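Local coordinates for protein endoglucanase A (Clostridium cellulolyticum, PDB 1EDG) that probably hydrolyses internal beta-1,4-glucosidic bonds of cellulose, as a bacterial endoglucanase of glycoside hydrolase family 5, at residues 284-289 / 323-328. Residues are numbered along the deposited sequence; the frame is centred on the assembly and turned at random.
Sequences EVTWFM and MSYYVA
Two tyrosines in succession carry the side of 323-328 that meets 284-289, their rings reaching across to straddle Val285. Tyr325 has CG anti to the backbone N (chi1 -178°), which sends the ring out along one flank of the partner helix. Its CE2 edge meets Val285 CB at 4.0 Å, near the ring plane. Tyr325 OH ends 3.8 Å from the methyl CG2 of Thr286, a plain van der Waals touch; the same ring also meets that of Trp274. Tyr326, with CG likewise anti to N (chi1 -170°), has more of its surface buried against the other helix than Tyr325. Met289, extended beyond CG, lays its terminal methyl over the middle of one face of this ring: CE lies 3.7 Å from the centroid and 8° off the normal, a nearly axial CH-pi contact. Met289 CE is also 3.5 Å from the carbonyl O of Tyr326, so it touches both the ring and the backbone of that residue. Val285 CG1 approaches CD2 of Tyr326 obliquely at 4.0 Å. At the phenol tip, the Phe288 side chain crosses that of Tyr326 at about a right angle, its CZ 3.5 Å from Tyr326 OH. The buried hydroxyl is satisfied by a hydrogen bond with Ala255 O, just beyond barrel strand 249-254. The segments run nearly parallel, their axes 10.2 Å apart, as expected of consecutive outer helices in a TIM barrel. Helices 279-297 and 316-332, joined through strand 303-308, pack on the outside of that strand, whose Ile305 touches both Phe288 and Tyr326; helix 365-374 packs against Met323 and Val327.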
loop_
_atom_site.group_PDB
_atom_site.type_symbol
_atom_site.label_atom_id
_atom_site.label_comp_id
_atom_site.label_asym_id
_atom_site.label_seq_id
_atom_site.Cartn_x
_atom_site.Cartn_y
_atom_site.Cartn_z
ATOM N N GLU A 284 -12.088 17.165 3.254
ATOM C CA GLU A 284 -11.780 15.915 3.947
ATOM C C GLU A 284 -10.862 15.034 3.111
ATOM O O GLU A 284 -10.191 14.144 3.643
ATOM C CB GLU A 284 -13.066 15.137 4.261
ATOM C CG GLU A 284 -14.014 15.802 5.260
ATOM C CD GLU A 284 -13.483 15.830 6.694
ATOM O OE1 GLU A 284 -12.612 15.000 7.050
ATOM O OE2 GLU A 284 -13.955 16.685 7.475
ATOM N N VAL A 285 -10.869 15.261 1.800
ATOM C CA VAL A 285 -10.045 14.501 0.864
ATOM C C VAL A 285 -8.746 15.232 0.505
ATOM O O VAL A 285 -7.676 14.632 0.483
ATOM C CB VAL A 285 -10.831 14.192 -0.449
ATOM C CG1 VAL A 285 -9.909 13.592 -1.506
ATOM C CG2 VAL A 285 -11.984 13.238 -0.165
ATOM N N THR A 286 -8.835 16.532 0.249
ATOM C CA THR A 286 -7.665 17.308 -0.153
ATOM C C THR A 286 -6.680 17.792 0.922
ATOM O O THR A 286 -5.507 18.016 0.612
ATOM C CB THR A 286 -8.084 18.519 -1.021
ATOM O OG1 THR A 286 -8.964 19.367 -0.273
ATOM C CG2 THR A 286 -8.786 18.047 -2.295
ATOM N N TRP A 287 -7.118 17.924 2.173
ATOM C CA TRP A 287 -6.221 18.425 3.218
ATOM C C TRP A 287 -4.886 17.691 3.289
ATOM O O TRP A 287 -3.824 18.317 3.212
ATOM C CB TRP A 287 -6.903 18.440 4.598
ATOM C CG TRP A 287 -6.950 17.103 5.290
ATOM C CD1 TRP A 287 -7.925 16.155 5.175
ATOM C CD2 TRP A 287 -5.946 16.546 6.158
ATOM N NE1 TRP A 287 -7.589 15.038 5.903
ATOM C CE2 TRP A 287 -6.380 15.249 6.517
ATOM C CE3 TRP A 287 -4.720 17.013 6.658
ATOM C CZ2 TRP A 287 -5.629 14.407 7.356
ATOM C CZ3 TRP A 287 -3.971 16.176 7.491
ATOM C CH2 TRP A 287 -4.431 14.888 7.830
ATOM N N PHE A 288 -4.925 16.364 3.366
ATOM C CA PHE A 288 -3.685 15.606 3.462
ATOM C C PHE A 288 -2.905 15.600 2.154
ATOM O O PHE A 288 -1.670 15.528 2.162
ATOM C CB PHE A 288 -3.928 14.182 3.994
ATOM C CG PHE A 288 -4.516 13.233 2.986
ATOM C CD1 PHE A 288 -5.893 13.140 2.816
ATOM C CD2 PHE A 288 -3.687 12.431 2.204
ATOM C CE1 PHE A 288 -6.436 12.263 1.878
ATOM C CE2 PHE A 288 -4.220 11.557 1.267
ATOM C CZ PHE A 288 -5.599 11.475 1.105
ATOM N N MET A 289 -3.616 15.702 1.033
ATOM C CA MET A 289 -2.963 15.727 -0.270
ATOM C C MET A 289 -2.158 17.010 -0.433
ATOM O O MET A 289 -1.076 16.992 -1.018
ATOM C CB MET A 289 -3.983 15.585 -1.397
ATOM C CG MET A 289 -4.679 14.248 -1.382
ATOM S SD MET A 289 -5.590 13.937 -2.880
ATOM C CE MET A 289 -6.352 12.307 -2.495
ATOM N N MET A 323 -14.483 8.127 -5.247
ATOM C CA MET A 323 -13.250 7.564 -5.798
ATOM C C MET A 323 -12.711 8.352 -6.994
ATOM O O MET A 323 -11.493 8.513 -7.140
ATOM C CB MET A 323 -13.408 6.080 -6.149
ATOM C CG MET A 323 -13.543 5.151 -4.931
ATOM S SD MET A 323 -12.250 5.401 -3.649
ATOM C CE MET A 323 -10.749 4.975 -4.546
ATOM N N SER A 324 -13.613 8.846 -7.844
ATOM C CA SER A 324 -13.209 9.640 -9.018
ATOM C C SER A 324 -12.501 10.927 -8.588
ATOM O O SER A 324 -11.430 11.263 -9.108
ATOM C CB SER A 324 -14.425 9.986 -9.898
ATOM O OG SER A 324 -14.945 8.828 -10.531
ATOM N N TYR A 325 -13.110 11.627 -7.634
ATOM C CA TYR A 325 -12.571 12.875 -7.098
ATOM C C TYR A 325 -11.225 12.628 -6.393
ATOM O O TYR A 325 -10.265 13.382 -6.578
ATOM C CB TYR A 325 -13.582 13.476 -6.121
ATOM C CG TYR A 325 -13.183 14.808 -5.520
ATOM C CD1 TYR A 325 -13.453 16.004 -6.183
ATOM C CD2 TYR A 325 -12.580 14.872 -4.261
ATOM C CE1 TYR A 325 -13.139 17.231 -5.608
ATOM C CE2 TYR A 325 -12.262 16.095 -3.675
ATOM C CZ TYR A 325 -12.545 17.270 -4.352
ATOM O OH TYR A 325 -12.241 18.474 -3.761
ATOM N N TYR A 326 -11.171 11.568 -5.590
ATOM C CA TYR A 326 -9.967 11.189 -4.856
ATOM C C TYR A 326 -8.790 10.982 -5.823
ATOM O O TYR A 326 -7.720 11.576 -5.659
ATOM C CB TYR A 326 -10.245 9.901 -4.049
ATOM C CG TYR A 326 -9.177 9.507 -3.044
ATOM C CD1 TYR A 326 -7.953 8.979 -3.465
ATOM C CD2 TYR A 326 -9.403 9.640 -1.669
ATOM C CE1 TYR A 326 -6.978 8.590 -2.545
ATOM C CE2 TYR A 326 -8.432 9.250 -0.737
ATOM C CZ TYR A 326 -7.223 8.724 -1.184
ATOM O OH TYR A 326 -6.270 8.317 -0.282
ATOM N N VAL A 327 -8.996 10.160 -6.847
ATOM C CA VAL A 327 -7.940 9.880 -7.819
ATOM C C VAL A 327 -7.537 11.123 -8.626
ATOM O O VAL A 327 -6.351 11.363 -8.839
ATOM C CB VAL A 327 -8.342 8.721 -8.775
ATOM C CG1 VAL A 327 -7.281 8.532 -9.851
ATOM C CG2 VAL A 327 -8.517 7.420 -7.973
ATOM N N ALA A 328 -8.522 11.912 -9.052
ATOM C CA ALA A 328 -8.253 13.130 -9.819
ATOM C C ALA A 328 -7.420 14.126 -9.008
ATOM O O ALA A 328 -6.463 14.703 -9.523
ATOM C CB ALA A 328 -9.559 13.775 -10.267
#